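Side-chain contacts in Exo beta-1,2-glucooligosaccharide sophorohydrolase (non-reducing end) (Parabacteroides distasonis ATCC 8503, PDB 5Z06), which hydrolyses linear beta-1,2-glucan and beta-1,2-glucooligosaccharides from the non-reducing end, releasing sophorose: residues T554-F557 / E558-K562; G516-Y520 / G521-K525. All coordinates share one frame; numbering follows the deposited sequence.

Contact 1. Residues T554-F557 / E558-K562; sequences TNYF and ENNQK
Asn560 sets its OD1 at the edge of the Tyr556 ring, near the ring plane and 3.8 Å from CD1, while one face of the same ring carries the methyl CG2 of Thr554, offset toward the rim. Tyr556 OH is hydrogen-bonded beyond the segments to Tyr513 OH and Asp551, and Asn560 ND2 to the hydroxyl of Tyr622. The second ring, Phe557, stacks with His547 and has Gln561 CB over one face; the Gln561 amide, tilted 60° from the ring, comes up to it with NE2 3.6 Å from CE2 and is held by the carbonyl of Tyr622. Just ahead of the helix, Thr554 OG1 lies anti to its own N (chi1 -177°), which brings it 2.7 Å from Asn555 O, above that carbonyl's plane; CG2 also meets Asn559 CB, at 3.8 Å. Asn559 N donates to Asn555 O as well, at 3.1 Å, so two donors grip this oxygen. Putting an alanine at Thr554 removes OG1 and CG2, and would probably cost Asn555 O one of these donors, uncover part of the Tyr556 face and lose the contact with Asn559 CB. Asn555 OD1 accepts from Glu558 N at 3.1 Å with a nearly straight N-H...O angle of 168°, and its ND2 is anchored by Thr550 and His547. Asn560 N to Tyr556 O (2.7 Å) and Gln561 N to Phe557 O (2.8 Å) continue the i to i+4 pattern that Asn559 N to Asn555 O begins. This is an N-cap: the Asn555 side chain closes the first turn of helix 556-573 by taking up an amide hydrogen there.

Contact 2. Residues G516-Y520 / G521-K525; sequences GNTYY and GENLK
Tyr519 and Glu522 form an antiparallel hydrogen-bonded pair, with Glu522 N reaching Tyr519 O at 2.9 Å and Tyr519 N returning to Glu522 O at 3.0 Å. Between them Tyr520 and Gly521 both take positive phi (51° and 77°), with psi values that fit a type I' turn from Tyr519 to Glu522. Farther from the turn, Thr518 and Asn523 are a non-hydrogen-bonded pair, Leu524 N donates to Asn517 O, and Gly516 N donates to Leu524 O at 2.8 Å. This is a beta hairpin with a two-residue loop, a separate two-stranded sheet at the surface of the glycoamylase-like region. On the face bearing Thr518 and Asn523, Asn523 extends its amide across the strands, CG anti to the backbone N (chi1 -171°), and ND2 grips two acceptors. Thr518 OG1, 3.1 Å from ND2, lies in the amide plane, whereas the 2.8 Å bond from ND2 to Gly516 O arrives well above the plane of that carbonyl. The methyl CG2 of Thr518 instead leans over the turn, 3.5 Å from Gly521 C. Tyr519 belongs to the other face with Glu522, and its ring crosses Leu524 at about a right angle, CE2 being 3.9 Å from Leu524 CD2. Asp509 and Asn515 bind the Tyr519 hydroxyl, and Glu522 OE2 pairs with Lys565 of helix 556-573.

Contact 2 precedes contact 1 in the chain, and their centres lie about 11 Å apart. The hairpin strand 522-523 and the residues after it rest against the first turns of helix 556-573, as the atoms that meet there establish. Two lysines, one from each contact, tie them together: Lys525 NZ of the hairpin forms a salt bridge to Glu558 OE2 (2.9 Å), and Lys562 NZ of the helix probably hydrogen-bonds Asn523 O (2.6 Å). Lys562 CG also packs against Glu522 OE1 at 3.3 Å. Both contacts belong to the glycoamylase-like part of the chain; neither contributes a ligand to the calcium ion, which is bound by Glu12, Asn13, Thr49, Asn52 and Asp175.

Contact 1. Residues T554-F557 / E558-K562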
ATOM      1  N   THR A 554     -16.706 -26.426  10.556  1.00 31.32           N
ATOM      2  CA  THR A 554     -15.815 -25.878  11.557  1.00 29.93           C
ATOM      3  C   THR A 554     -16.387 -24.610  12.136  1.00 28.69           C
ATOM      4  O   THR A 554     -17.196 -23.923  11.493  1.00 31.04           O
ATOM      5  CB  THR A 554     -14.404 -25.555  10.946  1.00 29.64           C
ATOM      6  OG1 THR A 554     -13.507 -25.085  11.966  1.00 28.39           O
ATOM      7  CG2 THR A 554     -14.486 -24.509   9.815  1.00 28.56           C
ATOM      8  N   ASN A 555     -15.944 -24.295  13.341  1.00 27.20           N
ATOM      9  CA  ASN A 555     -16.009 -22.941  13.850  1.00 28.36           C
ATOM     10  C   ASN A 555     -14.896 -22.118  13.155  1.00 29.98           C
ATOM     11  O   ASN A 555     -13.774 -22.611  13.014  1.00 28.98           O
ATOM     12  CB  ASN A 555     -15.766 -22.952  15.325  1.00 29.52           C
ATOM     13  CG  ASN A 555     -15.685 -21.567  15.884  1.00 30.86           C
ATOM     14  OD1 ASN A 555     -14.589 -21.038  16.122  1.00 31.62           O
ATOM     15  ND2 ASN A 555     -16.842 -20.935  16.042  1.00 31.49           N
ATOM     16  N   TYR A 556     -15.191 -20.883  12.748  1.00 29.51           N
ATOM     17  CA  TYR A 556     -14.220 -20.099  11.968  1.00 29.50           C
ATOM     18  C   TYR A 556     -13.094 -19.432  12.754  1.00 28.81           C
ATOM     19  O   TYR A 556     -11.995 -19.337  12.240  1.00 29.66           O
ATOM     20  CB  TYR A 556     -14.899 -19.174  10.918  1.00 28.30           C
ATOM     21  CG  TYR A 556     -15.266 -20.052   9.787  1.00 26.97           C
ATOM     22  CD1 TYR A 556     -14.330 -20.396   8.833  1.00 27.21           C
ATOM     23  CD2 TYR A 556     -16.473 -20.712   9.787  1.00 28.55           C
ATOM     24  CE1 TYR A 556     -14.617 -21.300   7.840  1.00 27.74           C
ATOM     25  CE2 TYR A 556     -16.788 -21.618   8.789  1.00 28.37           C
ATOM     26  CZ  TYR A 556     -15.854 -21.921   7.825  1.00 28.50           C
ATOM     27  OH  TYR A 556     -16.156 -22.820   6.839  1.00 28.98           O
ATOM     28  N   PHE A 557     -13.313 -19.033  13.994  1.00 28.56           N
ATOM     29  CA  PHE A 557     -12.194 -18.551  14.768  1.00 29.91           C
ATOM     30  C   PHE A 557     -11.158 -19.674  14.873  1.00 31.71           C
ATOM     31  O   PHE A 557      -9.979 -19.430  14.704  1.00 31.47           O
ATOM     32  CB  PHE A 557     -12.570 -18.134  16.180  1.00 30.43           C
ATOM     33  CG  PHE A 557     -11.386 -17.691  16.977  1.00 30.30           C
ATOM     34  CD1 PHE A 557     -10.854 -16.414  16.783  1.00 29.98           C
ATOM     35  CD2 PHE A 557     -10.734 -18.565  17.840  1.00 29.90           C
ATOM     36  CE1 PHE A 557      -9.728 -16.011  17.480  1.00 29.79           C
ATOM     37  CE2 PHE A 557      -9.605 -18.160  18.543  1.00 29.62           C
ATOM     38  CZ  PHE A 557      -9.104 -16.887  18.365  1.00 29.07           C
ATOM     39  N   GLU A 558     -11.618 -20.874  15.222  1.00 32.05           N
ATOM     40  CA  GLU A 558     -10.750 -22.032  15.374  1.00 35.23           C
ATOM     41  C   GLU A 558      -9.968 -22.303  14.103  1.00 31.16           C
ATOM     42  O   GLU A 558      -8.754 -22.500  14.140  1.00 30.38           O
ATOM     43  CB  GLU A 558     -11.575 -23.273  15.724  1.00 39.75           C
ATOM     44  CG  GLU A 558     -10.788 -24.577  15.838  1.00 41.76           C
ATOM     45  CD  GLU A 558     -11.679 -25.783  15.645  1.00 47.35           C
ATOM     46  OE1 GLU A 558     -12.259 -26.250  16.644  1.00 50.01           O
ATOM     47  OE2 GLU A 558     -11.816 -26.258  14.482  1.00 53.68           O
ATOM     48  N   ASN A 559     -10.676 -22.314  12.987  1.00 28.39           N
ATOM     49  CA  ASN A 559     -10.071 -22.653  11.709  1.00 28.32           C
ATOM     50  C   ASN A 559      -9.164 -21.533  11.166  1.00 29.83           C
ATOM     51  O   ASN A 559      -8.068 -21.800  10.676  1.00 27.61           O
ATOM     52  CB  ASN A 559     -11.144 -22.979  10.679  1.00 28.02           C
ATOM     53  CG  ASN A 559     -10.606 -23.853   9.561  1.00 28.89           C
ATOM     54  OD1 ASN A 559     -10.231 -25.008   9.790  1.00 28.77           O
ATOM     55  ND2 ASN A 559     -10.529 -23.301   8.361  1.00 29.22           N
ATOM     56  N   ASN A 560      -9.648 -20.291  11.242  1.00 30.40           N
ATOM     57  CA  ASN A 560      -8.871 -19.120  10.850  1.00 29.35           C
ATOM     58  C   ASN A 560      -7.591 -19.052  11.673  1.00 30.24           C
ATOM     59  O   ASN A 560      -6.512 -18.831  11.133  1.00 28.97           O
ATOM     60  CB  ASN A 560      -9.668 -17.821  11.054  1.00 28.25           C
ATOM     61  CG  ASN A 560     -10.793 -17.660  10.060  1.00 27.35           C
ATOM     62  OD1 ASN A 560     -11.011 -18.511   9.190  1.00 26.95           O
ATOM     63  ND2 ASN A 560     -11.536 -16.571  10.199  1.00 26.13           N
ATOM     64  N   GLN A 561      -7.720 -19.259  12.976  1.00 29.76           N
ATOM     65  CA  GLN A 561      -6.566 -19.193  13.863  1.00 30.64           C
ATOM     66  C   GLN A 561      -5.512 -20.212  13.452  1.00 31.41           C
ATOM     67  O   GLN A 561      -4.323 -19.916  13.482  1.00 31.71           O
ATOM     68  CB  GLN A 561      -6.984 -19.403  15.307  1.00 30.02           C
ATOM     69  CG  GLN A 561      -5.852 -19.388  16.324  1.00 31.47           C
ATOM     70  CD  GLN A 561      -6.351 -19.721  17.700  1.00 30.65           C
ATOM     71  OE1 GLN A 561      -6.956 -20.775  17.899  1.00 33.23           O
ATOM     72  NE2 GLN A 561      -6.114 -18.836  18.653  1.00 28.08           N
ATOM     73  N   LYS A 562      -5.961 -21.398  13.066  1.00 30.36           N
ATOM     74  CA  LYS A 562      -5.068 -22.395  12.524  1.00 31.35           C
ATOM     75  C   LYS A 562      -4.324 -21.903  11.308  1.00 29.93           C
ATOM     76  O   LYS A 562      -3.124 -22.163  11.186  1.00 29.45           O
ATOM     77  CB  LYS A 562      -5.820 -23.666  12.161  1.00 32.09           C
ATOM     78  CG  LYS A 562      -6.075 -24.529  13.366  1.00 33.02           C
ATOM     79  CD  LYS A 562      -6.975 -25.669  12.989  1.00 33.21           C
ATOM     80  CE  LYS A 562      -7.357 -26.485  14.196  1.00 32.73           C
ATOM     81  NZ  LYS A 562      -8.303 -27.521  13.725  1.00 33.13           N
TER

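Contact 2. Residues G516-Y520 / G521-K525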
ATOM      1  N   GLY A 516      -9.089 -31.122   5.814  1.00 29.93           N
ATOM      2  CA  GLY A 516      -8.737 -32.265   6.635  1.00 30.95           C
ATOM      3  C   GLY A 516      -7.273 -32.635   6.715  1.00 31.94           C
ATOM      4  O   GLY A 516      -6.919 -33.504   7.496  1.00 31.24           O
ATOM      5  N   ASN A 517      -6.416 -31.994   5.922  1.00 32.85           N
ATOM      6  CA  ASN A 517      -4.980 -32.193   6.041  1.00 33.70           C
ATOM      7  C   ASN A 517      -4.412 -31.449   7.232  1.00 34.11           C
ATOM      8  O   ASN A 517      -5.048 -30.543   7.795  1.00 34.05           O
ATOM      9  CB  ASN A 517      -4.271 -31.730   4.779  1.00 35.62           C
ATOM     10  CG  ASN A 517      -4.589 -32.608   3.597  1.00 35.62           C
ATOM     11  OD1 ASN A 517      -4.105 -33.723   3.540  1.00 35.57           O
ATOM     12  ND2 ASN A 517      -5.398 -32.113   2.653  1.00 34.29           N
ATOM     13  N   THR A 518      -3.210 -31.863   7.609  1.00 33.28           N
ATOM     14  CA  THR A 518      -2.469 -31.255   8.697  1.00 32.22           C
ATOM     15  C   THR A 518      -1.247 -30.522   8.133  1.00 31.20           C
ATOM     16  O   THR A 518      -0.541 -31.045   7.272  1.00 29.26           O
ATOM     17  CB  THR A 518      -2.044 -32.309   9.724  1.00 30.31           C
ATOM     18  OG1 THR A 518      -3.221 -32.887  10.288  1.00 34.54           O
ATOM     19  CG2 THR A 518      -1.234 -31.689  10.870  1.00 30.69           C
ATOM     20  N   TYR A 519      -1.016 -29.314   8.653  1.00 30.47           N
ATOM     21  CA  TYR A 519       0.113 -28.459   8.274  1.00 30.08           C
ATOM     22  C   TYR A 519       0.697 -27.944   9.550  1.00 31.88           C
ATOM     23  O   TYR A 519      -0.025 -27.365  10.375  1.00 33.76           O
ATOM     24  CB  TYR A 519      -0.355 -27.273   7.432  1.00 29.83           C
ATOM     25  CG  TYR A 519      -1.207 -27.689   6.279  1.00 29.73           C
ATOM     26  CD1 TYR A 519      -0.637 -28.143   5.086  1.00 28.93           C
ATOM     27  CD2 TYR A 519      -2.589 -27.679   6.393  1.00 30.58           C
ATOM     28  CE1 TYR A 519      -1.436 -28.540   4.028  1.00 29.86           C
ATOM     29  CE2 TYR A 519      -3.395 -28.073   5.345  1.00 30.43           C
ATOM     30  CZ  TYR A 519      -2.823 -28.499   4.178  1.00 28.77           C
ATOM     31  OH  TYR A 519      -3.665 -28.879   3.183  1.00 29.18           O
ATOM     32  N   TYR A 520       1.992 -28.174   9.738  1.00 33.27           N
ATOM     33  CA  TYR A 520       2.695 -27.689  10.917  1.00 32.33           C
ATOM     34  C   TYR A 520       1.917 -28.106  12.154  1.00 33.89           C
ATOM     35  O   TYR A 520       1.740 -27.331  13.101  1.00 32.77           O
ATOM     36  CB  TYR A 520       2.895 -26.168  10.823  1.00 31.89           C
ATOM     37  CG  TYR A 520       3.475 -25.824   9.474  1.00 31.88           C
ATOM     38  CD1 TYR A 520       4.825 -26.026   9.212  1.00 30.93           C
ATOM     39  CD2 TYR A 520       2.670 -25.390   8.436  1.00 30.45           C
ATOM     40  CE1 TYR A 520       5.360 -25.791   7.967  1.00 29.87           C
ATOM     41  CE2 TYR A 520       3.214 -25.127   7.189  1.00 31.07           C
ATOM     42  CZ  TYR A 520       4.562 -25.348   6.964  1.00 30.04           C
ATOM     43  OH  TYR A 520       5.136 -25.107   5.743  1.00 31.09           O
ATOM     44  N   GLY A 521       1.416 -29.344  12.113  1.00 33.62           N
ATOM     45  CA  GLY A 521       0.726 -29.932  13.256  1.00 34.49           C
ATOM     46  C   GLY A 521      -0.687 -29.480  13.516  1.00 33.95           C
ATOM     47  O   GLY A 521      -1.316 -29.988  14.453  1.00 36.19           O
ATOM     48  N   GLU A 522      -1.184 -28.541  12.701  1.00 35.53           N
ATOM     49  CA  GLU A 522      -2.535 -28.025  12.810  1.00 35.44           C
ATOM     50  C   GLU A 522      -3.387 -28.680  11.758  1.00 34.70           C
ATOM     51  O   GLU A 522      -3.128 -28.521  10.564  1.00 33.52           O
ATOM     52  CB  GLU A 522      -2.567 -26.520  12.593  1.00 36.91           C
ATOM     53  CG  GLU A 522      -1.868 -25.727  13.679  1.00 39.58           C
ATOM     54  CD  GLU A 522      -2.536 -25.843  15.021  1.00 41.99           C
ATOM     55  OE1 GLU A 522      -3.742 -26.128  15.068  1.00 45.06           O
ATOM     56  OE2 GLU A 522      -1.856 -25.641  16.044  1.00 47.74           O
ATOM     57  N   ASN A 523      -4.408 -29.407  12.210  1.00 34.70           N
ATOM     58  CA  ASN A 523      -5.357 -29.978  11.315  1.00 33.58           C
ATOM     59  C   ASN A 523      -6.376 -28.955  10.854  1.00 32.55           C
ATOM     60  O   ASN A 523      -7.183 -28.477  11.641  1.00 31.15           O
ATOM     61  CB  ASN A 523      -6.104 -31.126  11.926  1.00 34.53           C
ATOM     62  CG  ASN A 523      -6.907 -31.822  10.886  1.00 35.88           C
ATOM     63  OD1 ASN A 523      -8.049 -31.462  10.643  1.00 38.23           O
ATOM     64  ND2 ASN A 523      -6.264 -32.710  10.153  1.00 37.32           N
ATOM     65  N   LEU A 524      -6.361 -28.690   9.558  1.00 30.77           N
ATOM     66  CA  LEU A 524      -7.168 -27.662   8.964  1.00 33.00           C
ATOM     67  C   LEU A 524      -8.458 -28.283   8.462  1.00 32.24           C
ATOM     68  O   LEU A 524      -8.439 -29.012   7.478  1.00 31.85           O
ATOM     69  CB  LEU A 524      -6.381 -27.033   7.801  1.00 33.55           C
ATOM     70  CG  LEU A 524      -6.775 -25.641   7.376  1.00 34.97           C
ATOM     71  CD1 LEU A 524      -6.678 -24.666   8.551  1.00 35.94           C
ATOM     72  CD2 LEU A 524      -5.891 -25.194   6.219  1.00 34.55           C
ATOM     73  N   LYS A 525      -9.574 -28.015   9.139  1.00 32.25           N
ATOM     74  CA  LYS A 525     -10.861 -28.562   8.699  1.00 32.88           C
ATOM     75  C   LYS A 525     -11.323 -27.996   7.364  1.00 32.01           C
ATOM     76  O   LYS A 525     -11.861 -28.704   6.520  1.00 34.00           O
ATOM     77  CB  LYS A 525     -11.927 -28.341   9.757  1.00 34.57           C
ATOM     78  CG  LYS A 525     -11.752 -29.222  10.990  1.00 35.43           C
ATOM     79  CD  LYS A 525     -12.729 -28.797  12.078  1.00 36.13           C
ATOM     80  CE  LYS A 525     -12.732 -29.730  13.271  1.00 36.66           C
ATOM     81  NZ  LYS A 525     -12.048 -29.116  14.438  1.00 37.58           N
TER